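Local coordinates for DUF309 domain-containing protein (Thermus thermophilus, PDB 2CWY), which is of unknown function, a small all-helical protein of the DUF309 family whose single chain folds into a compact bundle, at residues Met1-Glu6 with Arg37-Val42; Ile43-Ala48 with Arg60-Ala65. All blocks are in the same frame, centred on the assembly; numbering follows the deposited sequence.

Contact 1 (Met1-Glu6 with Arg37-Val42)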
loop_
_atom_site.group_PDB
_atom_site.type_symbol
_atom_site.label_atom_id
_atom_site.label_comp_id
_atom_site.label_asym_id
_atom_site.label_seq_id
_atom_site.Cartn_x
_atom_site.Cartn_y
_atom_site.Cartn_z
HETATM N N MSE A 1 -6.694 13.646 11.397
HETATM C CA MSE A 1 -7.271 12.425 10.776
HETATM C C MSE A 1 -6.277 11.625 9.944
HETATM O O MSE A 1 -5.594 12.157 9.066
HETATM C CB MSE A 1 -8.447 12.790 9.879
HETATM C CG MSE A 1 -9.751 13.067 10.587
HETATM SE SE MSE A 1 -11.029 13.494 9.215
HETATM C CE MSE A 1 -10.199 15.143 8.610
ATOM N N VAL A 2 -6.210 10.333 10.229
ATOM C CA VAL A 2 -5.344 9.423 9.507
ATOM C C VAL A 2 -6.218 8.218 9.224
ATOM O O VAL A 2 -7.262 8.047 9.854
ATOM C CB VAL A 2 -4.127 9.028 10.348
ATOM C CG1 VAL A 2 -3.299 10.276 10.658
ATOM C CG2 VAL A 2 -4.565 8.354 11.629
ATOM N N PRO A 3 -5.817 7.366 8.278
ATOM C CA PRO A 3 -6.632 6.188 7.955
ATOM C C PRO A 3 -6.994 5.293 9.146
ATOM O O PRO A 3 -6.229 5.186 10.097
ATOM C CB PRO A 3 -5.753 5.424 6.953
ATOM C CG PRO A 3 -4.871 6.481 6.360
ATOM C CD PRO A 3 -4.532 7.332 7.557
ATOM N N ASP A 4 -8.172 4.674 9.093
ATOM C CA ASP A 4 -8.564 3.695 10.107
ATOM C C ASP A 4 -8.074 2.430 9.392
ATOM O O ASP A 4 -8.752 1.916 8.506
ATOM C CB ASP A 4 -10.087 3.617 10.270
ATOM C CG ASP A 4 -10.516 2.475 11.183
ATOM O OD1 ASP A 4 -9.831 1.428 11.207
ATOM O OD2 ASP A 4 -11.543 2.612 11.873
ATOM N N TRP A 5 -6.891 1.944 9.757
ATOM C CA TRP A 5 -6.328 0.784 9.075
ATOM C C TRP A 5 -7.167 -0.490 9.170
ATOM O O TRP A 5 -7.061 -1.370 8.318
ATOM C CB TRP A 5 -4.879 0.558 9.548
ATOM C CG TRP A 5 -3.933 1.674 9.146
ATOM C CD1 TRP A 5 -3.261 2.532 9.976
ATOM C CD2 TRP A 5 -3.535 2.023 7.807
ATOM N NE1 TRP A 5 -2.467 3.386 9.234
ATOM C CE2 TRP A 5 -2.619 3.092 7.904
ATOM C CE3 TRP A 5 -3.861 1.526 6.537
ATOM C CZ2 TRP A 5 -2.022 3.679 6.771
ATOM C CZ3 TRP A 5 -3.262 2.108 5.409
ATOM C CH2 TRP A 5 -2.356 3.173 5.541
ATOM N N GLU A 6 -8.017 -0.594 10.186
ATOM C CA GLU A 6 -8.864 -1.769 10.294
ATOM C C GLU A 6 -9.797 -1.778 9.085
ATOM O O GLU A 6 -10.012 -2.808 8.460
ATOM C CB GLU A 6 -9.668 -1.735 11.594
ATOM C CG GLU A 6 -10.216 -3.099 12.015
ATOM C CD GLU A 6 -9.193 -4.237 11.873
ATOM O OE1 GLU A 6 -7.968 -3.984 11.981
ATOM O OE2 GLU A 6 -9.618 -5.396 11.664
ATOM N N ARG A 37 5.294 9.024 2.596
ATOM C CA ARG A 37 5.956 7.904 1.942
ATOM C C ARG A 37 5.198 6.607 2.226
ATOM O O ARG A 37 4.958 5.796 1.325
ATOM C CB ARG A 37 7.410 7.798 2.429
ATOM C CG ARG A 37 8.350 8.793 1.741
ATOM C CD ARG A 37 9.694 8.837 2.446
ATOM N NE ARG A 37 10.288 7.509 2.550
ATOM C CZ ARG A 37 11.189 7.174 3.466
ATOM N NH1 ARG A 37 11.594 8.077 4.351
ATOM N NH2 ARG A 37 11.667 5.938 3.506
ATOM N N LEU A 38 4.812 6.418 3.483
ATOM C CA LEU A 38 4.079 5.229 3.853
ATOM C C LEU A 38 2.780 5.120 3.060
ATOM O O LEU A 38 2.474 4.068 2.509
ATOM C CB LEU A 38 3.759 5.244 5.341
ATOM C CG LEU A 38 2.789 4.132 5.741
ATOM C CD1 LEU A 38 3.507 2.783 5.703
ATOM C CD2 LEU A 38 2.250 4.409 7.098
ATOM N N LEU A 39 2.010 6.207 3.005
ATOM C CA LEU A 39 0.736 6.184 2.277
ATOM C C LEU A 39 0.924 5.857 0.796
ATOM O O LEU A 39 0.195 5.030 0.235
ATOM C CB LEU A 39 0.002 7.521 2.467
ATOM C CG LEU A 39 -0.513 7.718 3.905
ATOM C CD1 LEU A 39 -0.753 9.190 4.182
ATOM C CD2 LEU A 39 -1.798 6.908 4.108
ATOM N N GLN A 40 1.915 6.473 0.161
ATOM C CA GLN A 40 2.144 6.187 -1.243
ATOM C C GLN A 40 2.621 4.747 -1.450
ATOM O O GLN A 40 2.296 4.134 -2.450
ATOM C CB GLN A 40 3.153 7.156 -1.841
ATOM C CG GLN A 40 3.071 7.177 -3.362
ATOM C CD GLN A 40 3.804 8.349 -3.955
ATOM O OE1 GLN A 40 4.961 8.597 -3.623
ATOM N NE2 GLN A 40 3.138 9.079 -4.841
ATOM N N GLY A 41 3.386 4.219 -0.498
ATOM C CA GLY A 41 3.868 2.851 -0.601
ATOM C C GLY A 41 2.710 1.864 -0.556
ATOM O O GLY A 41 2.647 0.933 -1.357
ATOM N N VAL A 42 1.790 2.062 0.382
ATOM C CA VAL A 42 0.622 1.186 0.502
ATOM C C VAL A 42 -0.243 1.322 -0.767
ATOM O O VAL A 42 -0.769 0.334 -1.288
ATOM C CB VAL A 42 -0.228 1.555 1.746
ATOM C CG1 VAL A 42 -1.515 0.712 1.783
ATOM C CG2 VAL A 42 0.581 1.334 3.006
#
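The indole of Trp-5 meets the methyl ends of Leu-38, Leu-39 and Val-42, and the ring of Pro-3 joins it at Leu-39. Leu-39 does most of this from the helix side: its CD2 lies 3.8 Å from Pro-3 CG and 4.0 Å from Trp-5 CH2, so one methyl is shared by two rings. The six-membered end of the indole reaches the other two residues, with Trp-5 CZ2 at 4.3 Å from Leu-38 CD2 and Trp-5 CZ3 at the same separation from Val-42 CG1. All three methyls approach the indole obliquely.

A chi1 of -66° sets CG of Trp-5 beside the backbone N, anti to the carbonyl carbon, which gives the indole its starting direction. Separately, Pro-3 CB sits 3.9 Å above the ring plane, over its centre. CB of the proline thus lies over one indole face while its CG meets Leu-39. Further out, Trp-5 NE1 makes a weak hydrogen bond to the carbonyl O of Met-77. Asp-4, whose OD1 accepts from Glu-7 N and more weakly from Glu-6 N, is the N-cap of helix 5-13. Leu-24 and Tyr-27 of helix 17-30 also touch Pro-3.

No hydrogen bond joins the two segments. A wide indole suits a place where the backbones stay well apart, Trp-5 CA and Val-42 CA being 11.0 Å from each other, and cohesion here is essentially hydrophobic, fastening the N-terminal end to helix 33-53.

Contact 2 (Ile43-Ala48 with Arg60-Ala65)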
loop_
_atom_site.group_PDB
_atom_site.type_symbol
_atom_site.label_atom_id
_atom_site.label_comp_id
_atom_site.label_asym_id
_atom_site.label_seq_id
_atom_site.Cartn_x
_atom_site.Cartn_y
_atom_site.Cartn_z
ATOM N N ILE A 43 -0.385 2.553 -1.255
ATOM C CA ILE A 43 -1.148 2.801 -2.466
ATOM C C ILE A 43 -0.535 2.023 -3.643
ATOM O O ILE A 43 -1.258 1.411 -4.434
ATOM C CB ILE A 43 -1.174 4.319 -2.801
ATOM C CG1 ILE A 43 -2.222 5.030 -1.934
ATOM C CG2 ILE A 43 -1.446 4.530 -4.290
ATOM C CD1 ILE A 43 -2.158 6.539 -2.037
ATOM N N LEU A 44 0.793 2.040 -3.747
ATOM C CA LEU A 44 1.481 1.353 -4.847
ATOM C C LEU A 44 1.397 -0.173 -4.738
ATOM O O LEU A 44 1.403 -0.868 -5.751
ATOM C CB LEU A 44 2.947 1.818 -4.915
ATOM C CG LEU A 44 3.140 3.274 -5.382
ATOM C CD1 LEU A 44 4.547 3.787 -5.012
ATOM C CD2 LEU A 44 2.928 3.331 -6.891
ATOM N N LEU A 45 1.333 -0.695 -3.515
ATOM C CA LEU A 45 1.192 -2.140 -3.334
ATOM C C LEU A 45 -0.219 -2.518 -3.791
ATOM O O LEU A 45 -0.413 -3.517 -4.498
ATOM C CB LEU A 45 1.369 -2.527 -1.863
ATOM C CG LEU A 45 2.752 -2.263 -1.262
ATOM C CD1 LEU A 45 2.775 -2.770 0.176
ATOM C CD2 LEU A 45 3.815 -2.966 -2.083
ATOM N N ALA A 46 -1.209 -1.725 -3.381
ATOM C CA ALA A 46 -2.585 -1.997 -3.795
ATOM C C ALA A 46 -2.658 -1.930 -5.328
ATOM O O ALA A 46 -3.255 -2.798 -5.978
ATOM C CB ALA A 46 -3.551 -0.970 -3.163
ATOM N N ALA A 47 -2.035 -0.903 -5.898
ATOM C CA ALA A 47 -2.033 -0.715 -7.350
ATOM C C ALA A 47 -1.399 -1.900 -8.076
ATOM O O ALA A 47 -1.860 -2.298 -9.148
ATOM C CB ALA A 47 -1.295 0.596 -7.705
ATOM N N ALA A 48 -0.341 -2.459 -7.494
ATOM C CA ALA A 48 0.342 -3.604 -8.091
ATOM C C ALA A 48 -0.603 -4.797 -8.178
ATOM O O ALA A 48 -0.698 -5.453 -9.214
ATOM C CB ALA A 48 1.561 -3.981 -7.258
ATOM N N ARG A 60 6.594 -3.193 -11.387
ATOM C CA ARG A 60 7.042 -1.800 -11.435
ATOM C C ARG A 60 6.473 -1.071 -10.207
ATOM O O ARG A 60 7.184 -0.327 -9.520
ATOM C CB ARG A 60 6.579 -1.133 -12.737
ATOM C CG ARG A 60 7.117 0.282 -12.932
ATOM C CD ARG A 60 6.790 0.827 -14.329
ATOM N NE ARG A 60 7.471 2.096 -14.590
ATOM C CZ ARG A 60 7.367 2.784 -15.725
ATOM N NH1 ARG A 60 6.606 2.327 -16.715
ATOM N NH2 ARG A 60 8.023 3.932 -15.872
ATOM N N ASN A 61 5.192 -1.301 -9.932
ATOM C CA ASN A 61 4.542 -0.711 -8.770
ATOM C C ASN A 61 5.170 -1.242 -7.470
ATOM O O ASN A 61 5.418 -0.469 -6.547
ATOM C CB ASN A 61 3.033 -0.999 -8.809
ATOM C CG ASN A 61 2.277 -0.050 -9.739
ATOM O OD1 ASN A 61 1.114 -0.288 -10.086
ATOM N ND2 ASN A 61 2.930 1.030 -10.133
ATOM N N LEU A 62 5.447 -2.546 -7.395
ATOM C CA LEU A 62 6.071 -3.100 -6.187
ATOM C C LEU A 62 7.429 -2.432 -5.950
ATOM O O LEU A 62 7.755 -2.064 -4.818
ATOM C CB LEU A 62 6.273 -4.617 -6.301
ATOM C CG LEU A 62 7.072 -5.244 -5.155
ATOM C CD1 LEU A 62 6.361 -5.007 -3.837
ATOM C CD2 LEU A 62 7.257 -6.729 -5.406
ATOM N N ARG A 63 8.211 -2.269 -7.021
ATOM C CA ARG A 63 9.528 -1.633 -6.927
ATOM C C ARG A 63 9.408 -0.198 -6.400
ATOM O O ARG A 63 10.178 0.225 -5.524
ATOM C CB ARG A 63 10.230 -1.612 -8.301
ATOM C CG ARG A 63 11.353 -0.570 -8.400
ATOM C CD ARG A 63 12.204 -0.711 -9.668
ATOM N NE ARG A 63 11.420 -0.844 -10.896
ATOM C CZ ARG A 63 10.569 0.068 -11.364
ATOM N NH1 ARG A 63 10.367 1.207 -10.711
ATOM N NH2 ARG A 63 9.930 -0.155 -12.509
ATOM N N LYS A 64 8.447 0.555 -6.929
ATOM C CA LYS A 64 8.255 1.935 -6.472
ATOM C C LYS A 64 7.812 1.951 -5.009
ATOM O O LYS A 64 8.238 2.808 -4.227
ATOM C CB LYS A 64 7.223 2.630 -7.353
ATOM C CG LYS A 64 7.719 2.809 -8.783
ATOM C CD LYS A 64 6.586 3.158 -9.725
ATOM C CE LYS A 64 6.006 4.512 -9.431
ATOM N NZ LYS A 64 4.930 4.835 -10.426
ATOM N N ALA A 65 6.949 1.008 -4.640
ATOM C CA ALA A 65 6.494 0.922 -3.257
ATOM C C ALA A 65 7.677 0.646 -2.325
ATOM O O ALA A 65 7.805 1.256 -1.263
ATOM C CB ALA A 65 5.456 -0.182 -3.110
#
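Chi1 values of -70° for Leu-44 and -80° for Asn-61 start both side chains out beside their own backbone N, with CG anti to the carbonyl carbon; the two then cross at about a right angle between nearly antiparallel helices, and Leu-44 CD2 comes to lie by ND2 of Asn-61. The same CD2 nears the aliphatic CE of Lys-64, while Leu-44 CD1 comes 3.7 Å from Lys-64 CB. A lysine can serve at this margin because its methylene chain does the covering.

Asn-61 lies against the opposing backbone. Its CB is 3.5 Å from Leu-44 O and also touches Ala-48 CB, and its OD1 rests 3.5 Å from Ala-47 CB, all without a hydrogen bond across the interface. An alanine in place of Asn-61 would probably deprive the methyl of Ala-47 and CD2 of Leu-44 of their amide neighbour, opening a gap at the partly exposed side of the interface.

On the deeper side Leu-45 starts out away from the partner helix, yet its CD2 returns to meet Leu-62 CD1 at 3.7 Å and Ala-65 CB at 3.4 Å, the latter tighter than usual van der Waals contact. Leu-85 of helix 81-92 touches both leucines, and Trp-12 of helix 5-13 touches Leu-45.

Small residues suit the close spacing: Ala-48 and Ala-65 point their methyls at the facing helix, and the axes approach to 8.0 Å, with Leu-44 CA only 5.3 Å from Ala-65 CA. Close van der Waals packing therefore joins this helical hairpin, with an apolar inner side, and with the asparagine amide and lysine among the residues of the more exposed side.

In the fold
Both contacts draw on helix 33-53, in consecutive stretches: residues 37-42 serve contact 1 and residues 43-48 serve contact 2. Their centres are about 14 Å apart, on opposite sides of the chain's centre, and they meet where Gly-41 O packs 3.5 Å from Ala-65 CB. Along the chain they come in series. Contact 1 spans the 30 mostly helical residues that include helix 17-30, whereas contact 2 closes over the short connection to helix 59-69. Helix 33-53 is thereby bound to the N-terminal segment and to the helix that follows it, with helix 81-92 touching residues of both contacts, so early and late parts of this strand-free chain share one core.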